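Local coordinates for pyridine nucleotide-disulphide oxidoreductase dimerisation region (Escherichia coli BL21, PDB 6KYY) that acts as a hypochlorous acid-induced, FAD-dependent disulfide reductase that binds copper(II) and is probably involved in resistance to reactive chlorine stress, at the interface of chains A and B. Coordinates in Å, arbitrary orientation; residue numbers count along the deposited sequence, not the author numbering. Chains: chain A/B, Pyridine nucleotide-disulphide oxidoreductase dimerisation region.

Contact 1: the interface of chains A and B. Residues chain A 407-408, 411; chain B 412, 431-432, 435, 437.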
ATOM      1  N   HIS A 407       2.500  -6.351   1.293  1.00 17.91           N
ATOM      2  CA  HIS A 407       3.546  -5.934   2.219  1.00 16.18           C
ATOM      3  C   HIS A 407       3.177  -4.668   2.976  1.00 26.02           C
ATOM      4  O   HIS A 407       3.734  -4.416   4.050  1.00 26.30           O
ATOM      5  CB  HIS A 407       4.855  -5.722   1.459  1.00 23.83           C
ATOM      6  CG  HIS A 407       4.751  -4.712   0.360  1.00 19.94           C
ATOM      7  ND1 HIS A 407       3.956  -4.899  -0.749  1.00 11.36           N
ATOM      8  CD2 HIS A 407       5.332  -3.499   0.207  1.00 22.34           C
ATOM      9  CE1 HIS A 407       4.054  -3.848  -1.542  1.00 21.26           C
ATOM     10  NE2 HIS A 407       4.882  -2.983  -0.984  1.00 22.29           N
ATOM     11  N   GLU A 408       2.254  -3.867   2.444  1.00 23.89           N
ATOM     12  CA  GLU A 408       1.848  -2.631   3.098  1.00 22.73           C
ATOM     13  C   GLU A 408       0.641  -2.824   4.009  1.00 24.57           C
ATOM     14  O   GLU A 408       0.595  -2.246   5.101  1.00 23.97           O
ATOM     15  CB  GLU A 408       1.539  -1.559   2.049  1.00 19.11           C
ATOM     16  CG  GLU A 408       2.695  -1.257   1.110  1.00 22.59           C
ATOM     17  CD  GLU A 408       3.797  -0.458   1.778  1.00 16.30           C
ATOM     18  OE1 GLU A 408       4.961  -0.571   1.345  1.00 20.04           O
ATOM     19  OE2 GLU A 408       3.499   0.283   2.736  1.00 16.45           O
ATOM     20  N   ASN A 411       0.837  -4.634   7.698  1.00 18.73           N
ATOM     21  CA  ASN A 411       1.212  -3.837   8.861  1.00 18.09           C
ATOM     22  C   ASN A 411      -0.009  -3.429   9.674  1.00 19.33           C
ATOM     23  O   ASN A 411       0.100  -3.182  10.880  1.00 19.72           O
ATOM     24  CB  ASN A 411       1.991  -2.599   8.413  1.00 18.07           C
ATOM     25  CG  ASN A 411       3.307  -2.948   7.737  1.00 25.54           C
ATOM     26  OD1 ASN A 411       4.086  -3.757   8.242  1.00 36.47           O
ATOM     27  ND2 ASN A 411       3.555  -2.345   6.581  1.00 16.00           N
TER
ATOM     28  N   ILE B 412      -2.937   3.349   8.350  1.00 37.32           N
ATOM     29  CA  ILE B 412      -2.188   3.035   9.564  1.00 30.41           C
ATOM     30  C   ILE B 412      -2.195   4.226  10.512  1.00 18.47           C
ATOM     31  O   ILE B 412      -2.367   4.071  11.727  1.00 22.38           O
ATOM     32  CB  ILE B 412      -0.750   2.606   9.218  1.00 30.46           C
ATOM     33  CG1 ILE B 412      -0.751   1.356   8.340  1.00 33.85           C
ATOM     34  CG2 ILE B 412       0.052   2.360  10.485  1.00 29.47           C
ATOM     35  CD1 ILE B 412       0.624   0.773   8.107  1.00 15.81           C
ATOM     36  N   PHE B 431       7.813  -2.745  11.226  1.00 26.85           N
ATOM     37  CA  PHE B 431       7.127  -2.748   9.943  1.00 22.41           C
ATOM     38  C   PHE B 431       7.833  -3.665   8.950  1.00 25.32           C
ATOM     39  O   PHE B 431       8.994  -4.041   9.126  1.00 23.31           O
ATOM     40  CB  PHE B 431       7.053  -1.332   9.370  1.00 19.57           C
ATOM     41  CG  PHE B 431       6.038  -0.451  10.040  1.00 20.63           C
ATOM     42  CD1 PHE B 431       4.688  -0.590   9.763  1.00 16.66           C
ATOM     43  CD2 PHE B 431       6.436   0.524  10.940  1.00 18.21           C
ATOM     44  CE1 PHE B 431       3.753   0.223  10.376  1.00 25.82           C
ATOM     45  CE2 PHE B 431       5.505   1.341  11.556  1.00 28.88           C
ATOM     46  CZ  PHE B 431       4.161   1.189  11.274  1.00 24.34           C
ATOM     47  N   THR B 432       7.110  -4.015   7.889  1.00 24.83           N
ATOM     48  CA  THR B 432       7.689  -4.798   6.809  1.00 21.28           C
ATOM     49  C   THR B 432       8.723  -3.968   6.049  1.00 31.95           C
ATOM     50  O   THR B 432       8.690  -2.735   6.047  1.00 23.57           O
ATOM     51  CB  THR B 432       6.598  -5.291   5.858  1.00  9.66           C
ATOM     52  OG1 THR B 432       5.596  -4.277   5.713  1.00 18.14           O
ATOM     53  CG2 THR B 432       5.951  -6.555   6.406  1.00 15.98           C
ATOM     54  N   SER B 435       9.376  -1.205   2.675  1.00 27.12           N
ATOM     55  CA  SER B 435       8.004  -0.733   2.593  1.00 22.47           C
ATOM     56  C   SER B 435       7.992   0.787   2.632  1.00 14.94           C
ATOM     57  O   SER B 435       9.003   1.436   2.911  1.00 18.59           O
ATOM     58  CB  SER B 435       7.140  -1.297   3.730  1.00 12.10           C
ATOM     59  OG  SER B 435       7.076  -0.392   4.820  1.00 27.36           O
ATOM     60  N   SER B 437       5.278   2.068   4.469  1.00 11.86           N
ATOM     61  CA  SER B 437       4.731   2.230   5.810  1.00 14.11           C
ATOM     62  C   SER B 437       5.831   2.254   6.862  1.00 13.05           C
ATOM     63  O   SER B 437       5.666   2.879   7.916  1.00 17.00           O
ATOM     64  CB  SER B 437       3.737   1.109   6.110  1.00 23.35           C
ATOM     65  OG  SER B 437       2.891   0.863   5.000  1.00 37.87           O
TER
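The CB methylene of A:Asn411 packs against B:Phe431 and B:Ile412, which approach it from neighbouring directions, at the apolar centre of this part of the dimer interface in a flavoprotein of the class-one pyridine nucleotide-disulfide oxidoreductase family. In this family the C-terminal dimerisation domains pair, and here helix 406-418 of chain A faces the loop 431-437 of chain B; B:Ile412 comes from the same helix of chain B, so the two copies of the helix also meet. The phenyl ring offers its edge: CB of A:Asn411 sits in the ring plane beside CD1 of B:Phe431, at 3.6 Å, while the amide stands nearly perpendicular to the ring, their planes 81° apart. CD1 of B:Ile412 reaches the same methylene (3.7 Å from A:Asn411 CB). A flat ring and a branched aliphatic chain suit this spot: the ring edge meets both the methylene and the amide carbon CG, while the amide's N and O bond to B:Thr432.

Asparagine serves well there because its amide both accepts and donates: OD1 takes the backbone N-H of B:Thr432 (3.1 Å), the donor being tilted 19° from the carbonyl plane, and ND2 gives a hydrogen to OG1 of the same residue (2.9 Å). Two bonds to one partner fix the rotation of the amide. The threonine hydroxyl is placed by a chi1 of 37°, which sets OG1 between the backbone N and the carbonyl carbon; from there it also donates to O of A:His407, lying in the carbonyl plane. One small hydroxyl thus ties two successive turns of the helix to the loop.

Farther toward the rim, A:Glu408 bends at chi2 and carries its carboxylate over to B:Ser437. OE2 receives the backbone N-H of that serine on its syn lone pair (3.1 Å); OG of B:Ser437 is modelled 2.4 Å from OE2, too short to be trusted in detail. The other oxygen, OE1, rests against CA and CB of the small B:Ser435.

Contact 2: the interface of chains A and B. Residues chain A 50, 55-56, 85; chain B 373, 377, 433-434.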
ATOM      1  N   CYS A  50      21.731  -5.060   3.440  1.00 42.17           N
ATOM      2  CA  CYS A  50      20.451  -4.693   2.842  1.00 46.42           C
ATOM      3  C   CYS A  50      20.625  -3.677   1.721  1.00 54.34           C
ATOM      4  O   CYS A  50      19.986  -3.786   0.667  1.00 28.82           O
ATOM      5  CB  CYS A  50      19.513  -4.142   3.915  1.00 56.48           C
ATOM      6  SG  CYS A  50      18.186  -3.093   3.273  1.00 52.02           S
ATOM      7  N   CYS A  55      18.062  -6.389   0.323  1.00 42.63           N
ATOM      8  CA  CYS A  55      16.707  -6.004  -0.058  1.00 42.40           C
ATOM      9  C   CYS A  55      16.723  -5.006  -1.207  1.00 33.14           C
ATOM     10  O   CYS A  55      16.122  -5.246  -2.259  1.00 24.65           O
ATOM     11  CB  CYS A  55      15.962  -5.413   1.140  1.00 35.24           C
ATOM     12  SG  CYS A  55      16.439  -6.077   2.747  1.00 53.61           S
ATOM     13  N   ILE A  56      17.427  -3.883  -1.027  1.00 33.70           N
ATOM     14  CA  ILE A  56      17.352  -2.795  -2.004  1.00 29.40           C
ATOM     15  C   ILE A  56      17.677  -3.258  -3.420  1.00 30.67           C
ATOM     16  O   ILE A  56      16.871  -2.996  -4.327  1.00 30.95           O
ATOM     17  CB  ILE A  56      18.217  -1.609  -1.544  1.00 31.14           C
ATOM     18  CG1 ILE A  56      17.838  -1.219  -0.115  1.00 40.93           C
ATOM     19  CG2 ILE A  56      18.024  -0.437  -2.491  1.00 38.29           C
ATOM     20  CD1 ILE A  56      16.401  -0.752   0.032  1.00 20.73           C
ATOM     21  N   LEU A  85      22.695   5.024  -2.498  1.00 21.58           N
ATOM     22  CA  LEU A  85      22.488   4.694  -1.092  1.00 35.48           C
ATOM     23  C   LEU A  85      23.795   4.329  -0.401  1.00 32.13           C
ATOM     24  O   LEU A  85      23.937   4.551   0.807  1.00 37.42           O
ATOM     25  CB  LEU A  85      21.479   3.553  -0.967  1.00 35.80           C
ATOM     26  CG  LEU A  85      20.009   3.918  -1.178  1.00 35.56           C
ATOM     27  CD1 LEU A  85      19.129   2.690  -1.024  1.00 31.33           C
ATOM     28  CD2 LEU A  85      19.582   5.011  -0.212  1.00 27.52           C
TER
ATOM     29  N   PRO B 373      13.916   4.614   1.339  1.00 14.84           N
ATOM     30  CA  PRO B 373      14.555   3.746   0.336  1.00 14.14           C
ATOM     31  C   PRO B 373      13.575   2.992  -0.545  1.00 22.17           C
ATOM     32  O   PRO B 373      13.910   2.680  -1.694  1.00 32.45           O
ATOM     33  CB  PRO B 373      15.395   2.788   1.193  1.00 15.46           C
ATOM     34  CG  PRO B 373      15.638   3.535   2.464  1.00 16.06           C
ATOM     35  CD  PRO B 373      14.381   4.317   2.704  1.00 18.89           C
ATOM     36  N   VAL B 377      13.212   2.345  -4.611  1.00 15.17           N
ATOM     37  CA  VAL B 377      12.991   1.022  -5.181  1.00 12.43           C
ATOM     38  C   VAL B 377      11.915   1.058  -6.261  1.00 22.38           C
ATOM     39  O   VAL B 377      11.919   0.219  -7.169  1.00 33.01           O
ATOM     40  CB  VAL B 377      12.641   0.030  -4.045  1.00 18.62           C
ATOM     41  CG1 VAL B 377      12.184  -1.313  -4.592  1.00 11.30           C
ATOM     42  CG2 VAL B 377      13.836  -0.160  -3.123  1.00 28.09           C
ATOM     43  N   HIS B 433       9.658  -4.666   5.400  1.00 29.77           N
ATOM     44  CA  HIS B 433      10.789  -4.019   4.752  1.00 32.31           C
ATOM     45  C   HIS B 433      11.181  -4.803   3.507  1.00 22.56           C
ATOM     46  O   HIS B 433      11.275  -6.039   3.575  1.00 24.51           O
ATOM     47  CB  HIS B 433      11.979  -3.925   5.708  1.00 43.09           C
ATOM     48  CG  HIS B 433      13.169  -3.214   5.141  1.00 29.39           C
ATOM     49  ND1 HIS B 433      13.239  -1.842   5.041  1.00 38.34           N
ATOM     50  CD2 HIS B 433      14.344  -3.686   4.663  1.00 38.46           C
ATOM     51  CE1 HIS B 433      14.403  -1.498   4.519  1.00 20.64           C
ATOM     52  NE2 HIS B 433      15.093  -2.599   4.281  1.00 41.85           N
ATOM     53  N   PRO B 434      11.410  -4.131   2.368  1.00 20.83           N
ATOM     54  CA  PRO B 434      11.254  -2.681   2.215  1.00 24.51           C
ATOM     55  C   PRO B 434       9.798  -2.279   2.013  1.00 23.41           C
ATOM     56  O   PRO B 434       9.077  -2.941   1.265  1.00 24.75           O
ATOM     57  CB  PRO B 434      12.083  -2.359   0.960  1.00 30.64           C
ATOM     58  CG  PRO B 434      12.765  -3.647   0.565  1.00 26.91           C
ATOM     59  CD  PRO B 434      11.946  -4.749   1.147  1.00 19.00           C
TER
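A:Ile56, near the start of helix 55-65, pushes its terminal methyl toward two residues of the short helix 373-377 of chain B. CD1 comes to 3.9 Å from CB of B:Pro373 and to 4.1 Å from CG2 of B:Val377. CG1 of the isoleucine stands anti to the carbonyl carbon (chi1 -53°) and the chain folds at chi2 (-62°), which turns CD1 toward chain B. Proline suits the beginning of a helix, having no N-H to offer, and its rigid pyrrolidine presents a fixed hydrocarbon surface; the branched valine adds a methyl at the other end. A:Leu85, from the long helix 71-94, covers B:Pro373 more loosely, with its CD1 4.3 Å from the proline CB, so two helices of chain A meet that ring from the same general side.

Next to this apolar patch lies the redox centre. A:Cys55, the residue before A:Ile56, meets B:Pro434 through carbon, its CB 3.7 Å from the proline CG. A cis peptide precedes B:Pro434, turning the backbone directly after B:His433. The imidazole of that histidine, with CG anti to the backbone N, reaches across the interface edge-on: NE2 donates to SG of A:Cys50 at 3.3 Å, the sulfur lying in the ring plane and the bond nearly straight at 168°. SG of A:Cys55 sits beside the same ring, near CD2.

A:Cys50 and A:Cys55 are the redox-active pair of the family, not joined as a disulfide here but binding copper(II). The site therefore gives each cysteine pair its histidine proton acceptor from the other subunit, so that a complete active centre is built across the dimer.

The centres of contact 1 and contact 2 are about 13 Å apart, and the loop of chain B that includes residues 431-437 serves both. B:Thr432 and B:Ser435 in contact 1 directly bracket B:His433 and B:Pro434 in contact 2, and the centre of contact 1 is about 6 Å from B:His433. Holding the loop against helix 406-418 of chain A probably helps to place the histidine at that chain's cysteines. By contrast, A:His433 lies about 27 Å from the centre of contact 2. Two-fold symmetry repeats both contacts, giving the dimer two active centres, each made from both chains.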